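Local structure of TIGR00725 family protein (Thermotoga maritima, 1RCU) at residues M23-V28 with L116-V121. The protein is of unknown function but belongs to the SLOG superfamily of Rossmann-like proteins, whose members probably bind nucleotides or related ligands. Residues are numbered along the deposited sequence; the frame is centred on the assembly and turned at random.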
loop_
_atom_site.group_PDB
_atom_site.type_symbol
_atom_site.label_atom_id
_atom_site.label_comp_id
_atom_site.label_asym_id
_atom_site.label_seq_id
_atom_site.Cartn_x
_atom_site.Cartn_y
_atom_site.Cartn_z
HETATM N N MSE A 23 1.669 -18.031 -20.839
HETATM C CA MSE A 23 2.430 -16.751 -20.917
HETATM C C MSE A 23 1.542 -15.519 -20.788
HETATM O O MSE A 23 1.847 -14.605 -20.025
HETATM C CB MSE A 23 3.219 -16.689 -22.231
HETATM C CG MSE A 23 2.447 -17.213 -23.446
HETATM SE SE MSE A 23 3.444 -17.095 -25.125
HETATM C CE MSE A 23 3.741 -15.172 -25.155
ATOM N N LYS A 24 0.445 -15.501 -21.542
ATOM C CA LYS A 24 -0.490 -14.377 -21.519
ATOM C C LYS A 24 -1.358 -14.426 -20.262
ATOM O O LYS A 24 -1.970 -15.451 -19.949
ATOM C CB LYS A 24 -1.395 -14.401 -22.750
ATOM C CG LYS A 24 -1.976 -13.045 -23.098
ATOM C CD LYS A 24 -2.597 -13.067 -24.484
ATOM C CE LYS A 24 -2.153 -11.879 -25.324
ATOM N NZ LYS A 24 -2.645 -11.999 -26.729
ATOM N N LYS A 25 -1.416 -13.305 -19.555
ATOM C CA LYS A 25 -2.173 -13.217 -18.321
ATOM C C LYS A 25 -3.505 -12.477 -18.434
ATOM O O LYS A 25 -3.537 -11.310 -18.829
ATOM C CB LYS A 25 -1.341 -12.510 -17.253
ATOM C CG LYS A 25 -0.169 -13.270 -16.688
ATOM C CD LYS A 25 0.417 -12.450 -15.546
ATOM C CE LYS A 25 1.655 -13.088 -14.914
ATOM N NZ LYS A 25 2.177 -12.318 -13.730
ATOM N N VAL A 26 -4.605 -13.140 -18.087
ATOM C CA VAL A 26 -5.881 -12.440 -18.111
ATOM C C VAL A 26 -6.451 -12.398 -16.698
ATOM O O VAL A 26 -6.450 -13.395 -15.961
ATOM C CB VAL A 26 -6.926 -13.063 -19.095
ATOM C CG1 VAL A 26 -6.217 -13.677 -20.281
ATOM C CG2 VAL A 26 -7.817 -14.061 -18.393
ATOM N N VAL A 27 -6.897 -11.212 -16.319
ATOM C CA VAL A 27 -7.477 -10.985 -15.014
ATOM C C VAL A 27 -8.997 -10.965 -15.203
ATOM O O VAL A 27 -9.494 -10.320 -16.127
ATOM C CB VAL A 27 -6.979 -9.616 -14.450
ATOM C CG1 VAL A 27 -7.917 -9.109 -13.375
ATOM C CG2 VAL A 27 -5.553 -9.756 -13.895
ATOM N N VAL A 28 -9.725 -11.707 -14.371
ATOM C CA VAL A 28 -11.179 -11.706 -14.463
ATOM C C VAL A 28 -11.727 -11.184 -13.144
ATOM O O VAL A 28 -11.279 -11.583 -12.065
ATOM C CB VAL A 28 -11.785 -13.126 -14.789
ATOM C CG1 VAL A 28 -11.065 -13.745 -15.986
ATOM C CG2 VAL A 28 -11.701 -14.033 -13.588
ATOM N N LEU A 116 -4.637 -5.765 -10.800
ATOM C CA LEU A 116 -4.643 -5.203 -12.146
ATOM C C LEU A 116 -3.257 -5.125 -12.792
ATOM O O LEU A 116 -3.149 -5.132 -14.016
ATOM C CB LEU A 116 -5.271 -3.814 -12.137
ATOM C CG LEU A 116 -6.786 -3.807 -11.957
ATOM C CD1 LEU A 116 -7.243 -2.371 -11.689
ATOM C CD2 LEU A 116 -7.470 -4.411 -13.199
ATOM N N ARG A 117 -2.209 -5.043 -11.975
ATOM C CA ARG A 117 -0.848 -4.968 -12.491
ATOM C C ARG A 117 -0.485 -6.289 -13.134
ATOM O O ARG A 117 0.461 -6.372 -13.905
ATOM C CB ARG A 117 0.142 -4.689 -11.356
ATOM C CG ARG A 117 -0.082 -3.398 -10.579
ATOM C CD ARG A 117 0.230 -2.191 -11.443
ATOM N NE ARG A 117 0.127 -0.936 -10.711
ATOM C CZ ARG A 117 0.391 0.250 -11.259
ATOM N NH1 ARG A 117 0.773 0.330 -12.533
ATOM N NH2 ARG A 117 0.255 1.366 -10.556
ATOM N N ASN A 118 -1.233 -7.328 -12.804
ATOM C CA ASN A 118 -0.947 -8.641 -13.350
ATOM C C ASN A 118 -1.792 -8.976 -14.564
ATOM O O ASN A 118 -1.997 -10.142 -14.872
ATOM C CB ASN A 118 -1.138 -9.712 -12.277
ATOM C CG ASN A 118 -0.060 -9.666 -11.219
ATOM O OD1 ASN A 118 1.044 -10.188 -11.414
ATOM N ND2 ASN A 118 -0.362 -9.021 -10.093
ATOM N N ALA A 119 -2.260 -7.957 -15.273
ATOM C CA ALA A 119 -3.097 -8.213 -16.428
ATOM C C ALA A 119 -2.605 -7.692 -17.760
ATOM O O ALA A 119 -2.054 -6.595 -17.855
ATOM C CB ALA A 119 -4.519 -7.666 -16.172
ATOM N N ASP A 120 -2.819 -8.499 -18.793
ATOM C CA ASP A 120 -2.508 -8.093 -20.155
ATOM C C ASP A 120 -3.872 -7.695 -20.692
ATOM O O ASP A 120 -3.985 -6.952 -21.675
ATOM C CB ASP A 120 -1.974 -9.249 -20.984
ATOM C CG ASP A 120 -0.572 -9.651 -20.577
ATOM O OD1 ASP A 120 0.273 -8.741 -20.420
ATOM O OD2 ASP A 120 -0.305 -10.864 -20.424
ATOM N N VAL A 121 -4.905 -8.220 -20.038
ATOM C CA VAL A 121 -6.280 -7.939 -20.404
ATOM C C VAL A 121 -7.216 -8.323 -19.262
ATOM O O VAL A 121 -6.958 -9.283 -18.536
ATOM C CB VAL A 121 -6.696 -8.702 -21.691
ATOM C CG1 VAL A 121 -6.698 -10.189 -21.447
ATOM C CG2 VAL A 121 -8.069 -8.227 -22.149
#
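K25 N donates to D120 OD2 over 2.8 Å, nearly straight at 170°; K25 N meets OD2 on its anti side, 20° out of the carboxylate plane. The same two residues are joined a second time, D120 N to K25 O at 2.9 Å, so backbone and carboxylate of D120 together hold both polar backbone atoms of K25. With chi1 at -72°, the D120 carboxylate lies beside its own backbone N, which lets both groups face K25. Two residues past K25 and one past D120, V27 N bonds V121 O (2.9 Å), a carbonyl that V26 CA also approaches. The K25 chain, straight from CG outward, runs past N118 O, with CD 3.4 Å from that oxygen; NZ makes a weak bond to N118 OD1. Stronger partners for these two ends come from the second subunit: A101 O for K25 NZ and K103 N for N118 OD1. V27 CG2 meets A119 CB, while V26 and V121 pack flank to flank, CG1 to CG1 at 3.7 Å, on the face where V26 also packs against L54 of helix 44-56. This joins the start of central strand 25-30 to the entry of parallel neighbour 121-125, as in a Rossmann-like alpha/beta sheet.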